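Local structure of glycinin A3B4 subunit (Glycine max, 2D5F) at the interface of chains A and B. The protein serves as an 11S seed storage globulin, a two-cupin subunit that assembles into a hexamer and stores nitrogen and carbon for the germinating seedling. Numbering follows the deposited sequence. Chains: chain A/B, glycinin A3B4 subunit.

Contact 1 and contact 2 are neighbouring patches of one interface between chains A and B, with the centres of their C-alpha atoms about 14 Å apart. They share no residue, yet they draw on the same stretches: A:Trp384, A:Leu386 and A:Asn389 follow one another closely in chain A, as B:Arg161, B:Phe163 and B:Leu165 do in chain B. Contact 1 is chiefly aromatic and aliphatic, contact 2 richer in directed amide bonds. The interface is not an exact two-fold and joins unlike surfaces of identical subunits, a head-to-tail pairing that would suit a ring within the six-subunit assembly.

Contact 1: the interface of chains A and B. Residues chain A 384, 386, 453, 455, 458; chain B 62, 81, 83, 128, 130, 165.
The indole N-H of A:Trp384 reaches the backbone carbonyl of B:Gly128, NE1 to O 3.1 Å. The oxygen lies in the indole plane and receives the bond on a lone pair, with a C=O...N angle of 131°. The angle at the hydrogen is 137°, so the bond is clearly bent. The phenol ring of B:Tyr62 lies flat over one face of the same indole, the planes differing by 6°. The centroid of the tyrosine ring is 4.1 Å from that of the six-membered ring. The two side chains run in opposite directions, which brings the tyrosine OH over the CG-CD2 side of the indole. A:Ser453 CB lies over the rim of the opposite face, and B:Pro130 meets the indole tip to tip, CG to CH2 3.3 Å. An alanine in place of A:Trp384 would probably leave the B:Gly128 carbonyl without this donor, and open a gap over the B:Tyr62 ring and beside B:Pro130. Beside the indole, water 1 joins A:Ser453 OG, at 2.6 Å, to the carbonyl oxygen of B:Ala81. Aliphatic contact extends the patch: A:Val458 CG1, the branch anti to the backbone N, stands 4.0 Å from B:Leu165 CD1, while A:Ile455 CD1 meets the other methyl, CD2. Chain A contributes strands 383-385 and 452-454 and helix 455-461, through A:Ile455 at its start and A:Val458 in its middle, packed against strand 56-62 and loops of chain B; the chain A residues fall in the C-terminal cupin sequence range and those of chain B in the N-terminal one.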
# COMPACT_ATOMS: atom_id res chain seq x y z
N TRP A 384 -15.68 -18.21 -16.96
CA TRP A 384 -16.27 -16.90 -16.71
C TRP A 384 -15.26 -16.02 -15.98
O TRP A 384 -14.31 -16.52 -15.38
CB TRP A 384 -17.56 -17.03 -15.88
CG TRP A 384 -17.35 -17.24 -14.41
CD1 TRP A 384 -17.23 -16.27 -13.45
CD2 TRP A 384 -17.28 -18.50 -13.72
NE1 TRP A 384 -17.10 -16.85 -12.20
CE2 TRP A 384 -17.12 -18.21 -12.34
CE3 TRP A 384 -17.33 -19.83 -14.13
CZ2 TRP A 384 -17.01 -19.22 -11.38
CZ3 TRP A 384 -17.22 -20.84 -13.17
CH2 TRP A 384 -17.07 -20.52 -11.81
N LEU A 386 -14.53 -13.55 -13.00
CA LEU A 386 -15.08 -13.21 -11.69
C LEU A 386 -15.26 -11.73 -11.41
O LEU A 386 -16.27 -11.32 -10.83
CB LEU A 386 -14.20 -13.81 -10.58
CG LEU A 386 -14.20 -15.32 -10.33
CD1 LEU A 386 -13.66 -16.07 -11.53
CD2 LEU A 386 -13.34 -15.60 -9.10
N SER A 453 -12.22 -18.33 -14.22
CA SER A 453 -12.30 -19.67 -13.66
C SER A 453 -12.99 -20.54 -14.71
O SER A 453 -13.97 -20.12 -15.32
CB SER A 453 -13.14 -19.65 -12.38
OG SER A 453 -13.35 -20.95 -11.86
N ILE A 455 -14.93 -24.15 -15.62
CA ILE A 455 -15.72 -25.17 -14.94
C ILE A 455 -15.03 -26.50 -14.67
O ILE A 455 -15.27 -27.09 -13.62
CB ILE A 455 -17.07 -25.36 -15.67
CG1 ILE A 455 -17.92 -24.10 -15.45
CG2 ILE A 455 -17.81 -26.57 -15.13
CD1 ILE A 455 -19.27 -24.09 -16.18
N VAL A 458 -13.39 -26.19 -11.57
CA VAL A 458 -14.38 -26.08 -10.50
C VAL A 458 -14.80 -27.47 -10.01
O VAL A 458 -14.96 -27.69 -8.80
CB VAL A 458 -15.64 -25.33 -10.96
CG1 VAL A 458 -16.70 -25.37 -9.87
CG2 VAL A 458 -15.29 -23.89 -11.32
N TYR B 62 -22.65 -18.68 -7.71
CA TYR B 62 -21.78 -17.53 -7.51
C TYR B 62 -22.52 -16.29 -8.00
O TYR B 62 -23.43 -16.38 -8.83
CB TYR B 62 -20.44 -17.71 -8.25
CG TYR B 62 -20.54 -17.82 -9.76
CD1 TYR B 62 -20.70 -19.06 -10.38
CD2 TYR B 62 -20.49 -16.68 -10.56
CE1 TYR B 62 -20.79 -19.16 -11.78
CE2 TYR B 62 -20.58 -16.76 -11.95
CZ TYR B 62 -20.73 -18.01 -12.55
OH TYR B 62 -20.85 -18.08 -13.92
N ALA B 81 -14.82 -22.74 -4.34
CA ALA B 81 -14.02 -23.25 -5.45
C ALA B 81 -13.14 -22.10 -5.92
O ALA B 81 -13.56 -21.28 -6.74
CB ALA B 81 -14.90 -23.76 -6.59
N PRO B 83 -10.36 -20.61 -8.06
CA PRO B 83 -9.76 -20.89 -9.37
C PRO B 83 -8.27 -21.13 -9.42
O PRO B 83 -7.47 -20.32 -8.94
CB PRO B 83 -10.17 -19.66 -10.21
CG PRO B 83 -10.22 -18.56 -9.19
CD PRO B 83 -10.92 -19.24 -8.02
N GLY B 128 -17.89 -13.67 -7.72
CA GLY B 128 -17.51 -14.64 -8.73
C GLY B 128 -17.04 -16.00 -8.27
O GLY B 128 -16.85 -16.89 -9.09
N PRO B 130 -17.55 -19.61 -6.71
CA PRO B 130 -18.62 -20.58 -6.42
C PRO B 130 -18.54 -21.09 -4.97
O PRO B 130 -17.45 -21.27 -4.43
CB PRO B 130 -18.35 -21.71 -7.41
CG PRO B 130 -17.62 -21.02 -8.54
CD PRO B 130 -16.69 -20.09 -7.80
N LEU B 165 -24.35 -23.38 -10.88
CA LEU B 165 -23.52 -24.28 -11.65
C LEU B 165 -24.22 -25.63 -11.81
O LEU B 165 -23.82 -26.45 -12.65
CB LEU B 165 -22.17 -24.48 -10.96
CG LEU B 165 -21.25 -23.26 -11.06
CD1 LEU B 165 -20.15 -23.33 -10.01
CD2 LEU B 165 -20.67 -23.20 -12.47
O HOH W 1 -13.32 -21.73 -9.36

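Contact 2: the interface of chains A and B. Residues chain A 9, 42, 389, 425-426, 428; chain B 155-156, 161, 163.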
# COMPACT_ATOMS: atom_id res chain seq x y z
N CYS A 9 -27.08 -3.99 -18.03
CA CYS A 9 -26.55 -5.31 -18.35
C CYS A 9 -27.59 -6.42 -18.35
O CYS A 9 -27.27 -7.59 -18.57
CB CYS A 9 -25.43 -5.67 -17.40
SG CYS A 9 -23.91 -4.69 -17.61
N CYS A 42 -23.30 -1.68 -21.42
CA CYS A 42 -23.23 -2.56 -20.25
C CYS A 42 -21.77 -2.70 -19.79
O CYS A 42 -21.48 -2.70 -18.60
CB CYS A 42 -23.82 -3.94 -20.56
SG CYS A 42 -23.21 -5.24 -19.43
N ASN A 389 -15.87 -7.10 -16.85
CA ASN A 389 -16.61 -7.26 -18.08
C ASN A 389 -15.50 -7.50 -19.10
O ASN A 389 -14.37 -7.05 -18.89
CB ASN A 389 -17.38 -5.99 -18.45
CG ASN A 389 -18.63 -5.80 -17.61
OD1 ASN A 389 -19.37 -6.76 -17.36
ND2 ASN A 389 -18.87 -4.57 -17.18
N PRO A 425 -20.22 -10.07 -20.61
CA PRO A 425 -20.43 -9.47 -19.29
C PRO A 425 -19.85 -10.29 -18.14
O PRO A 425 -19.80 -11.52 -18.18
CB PRO A 425 -21.95 -9.37 -19.20
CG PRO A 425 -22.38 -9.25 -20.63
CD PRO A 425 -21.50 -10.28 -21.30
N GLN A 426 -19.43 -9.58 -17.10
CA GLN A 426 -18.89 -10.20 -15.90
C GLN A 426 -19.77 -11.35 -15.42
O GLN A 426 -21.00 -11.22 -15.35
CB GLN A 426 -18.77 -9.14 -14.81
CG GLN A 426 -18.44 -9.68 -13.42
CD GLN A 426 -18.40 -8.56 -12.38
OE1 GLN A 426 -18.94 -7.48 -12.61
NE2 GLN A 426 -17.79 -8.83 -11.23
N PHE A 428 -20.81 -13.99 -16.76
CA PHE A 428 -21.50 -14.78 -17.78
C PHE A 428 -20.53 -15.88 -18.23
O PHE A 428 -19.33 -15.63 -18.38
CB PHE A 428 -21.90 -13.93 -18.99
CG PHE A 428 -23.12 -13.07 -18.78
CD1 PHE A 428 -23.99 -12.80 -19.84
CD2 PHE A 428 -23.40 -12.50 -17.54
CE1 PHE A 428 -25.10 -11.98 -19.67
CE2 PHE A 428 -24.51 -11.67 -17.36
CZ PHE A 428 -25.37 -11.42 -18.43
N GLN B 155 -19.63 -4.95 -11.81
CA GLN B 155 -19.61 -4.10 -13.00
C GLN B 155 -20.81 -4.33 -13.93
O GLN B 155 -20.83 -3.83 -15.05
CB GLN B 155 -18.31 -4.31 -13.77
CG GLN B 155 -17.06 -4.26 -12.91
CD GLN B 155 -15.78 -4.26 -13.72
OE1 GLN B 155 -15.66 -4.98 -14.70
NE2 GLN B 155 -14.82 -3.46 -13.30
N LEU B 156 -21.79 -5.11 -13.46
CA LEU B 156 -22.98 -5.36 -14.26
C LEU B 156 -23.96 -4.23 -13.96
O LEU B 156 -23.88 -3.15 -14.55
CB LEU B 156 -23.59 -6.72 -13.89
CG LEU B 156 -22.70 -7.93 -14.21
CD1 LEU B 156 -23.35 -9.22 -13.75
CD2 LEU B 156 -22.44 -7.98 -15.72
N ARG B 161 -28.00 -11.11 -8.76
CA ARG B 161 -27.95 -12.20 -9.72
C ARG B 161 -27.27 -13.41 -9.11
O ARG B 161 -26.29 -13.27 -8.37
CB ARG B 161 -27.18 -11.80 -10.99
CG ARG B 161 -27.62 -10.51 -11.62
CD ARG B 161 -26.98 -10.31 -12.98
NE ARG B 161 -27.24 -8.96 -13.47
CZ ARG B 161 -27.41 -8.65 -14.74
NH1 ARG B 161 -27.36 -9.60 -15.67
NH2 ARG B 161 -27.64 -7.39 -15.09
N PHE B 163 -25.70 -17.11 -10.32
CA PHE B 163 -25.33 -18.03 -11.38
C PHE B 163 -25.15 -19.43 -10.79
O PHE B 163 -24.16 -19.70 -10.11
CB PHE B 163 -24.02 -17.59 -12.06
CG PHE B 163 -24.11 -16.27 -12.78
CD1 PHE B 163 -24.19 -15.07 -12.07
CD2 PHE B 163 -24.14 -16.22 -14.17
CE1 PHE B 163 -24.29 -13.85 -12.73
CE2 PHE B 163 -24.23 -15.00 -14.85
CZ PHE B 163 -24.31 -13.82 -14.13
O HOH W 2 -22.17 -1.82 -16.28
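A:Phe428 presents its ring to two chain B side chains at this interface between two cupin-family 11S globulin subunits. A:Pro425 CB lies over the centre of one face, 3.7 Å above the plane, a support from the same chain that itself touches B:Leu156. The guanidinium nitrogen NH1 of B:Arg161 lies at the ring's edge, in its plane, with the guanidinium turned 47° against the ring. B:Phe163 brings its own ring edge, with CZ 3.8 Å from A:Phe428 CD2. The guanidinium in turn sets its edge against the A:Cys9 backbone. Disulfide-bonded to A:Cys42, the sulfur SG of A:Cys9 touches B:Leu156 CA at 3.5 Å. The B:Leu156 methyl CD2 reaches A:Pro425 CB and the A:Gln426 backbone.

B:Gln155 is gripped from several directions. Its backbone N donates to the side-chain oxygen OE1 of A:Gln426 at 2.7 Å, in the carbonyl plane. That acceptor sits at the end of an extended chain whose CG is anti to backbone N (chi1 170°). The A:Asn389 amide ND2 donates to the backbone O of B:Gln155 at 3.0 Å, from above the carbonyl plane, while A:Asn389 N meets the side-chain OE1 of B:Gln155 nearly along the C=O axis. A:Asn389 OD1 accepts from A:Gln426 N at 2.8 Å, which fixes the amide's rotation. Water 2 bridges A:Cys42 O, at 2.6 Å, with the carbonyl oxygens of B:Gln155 and B:Leu156.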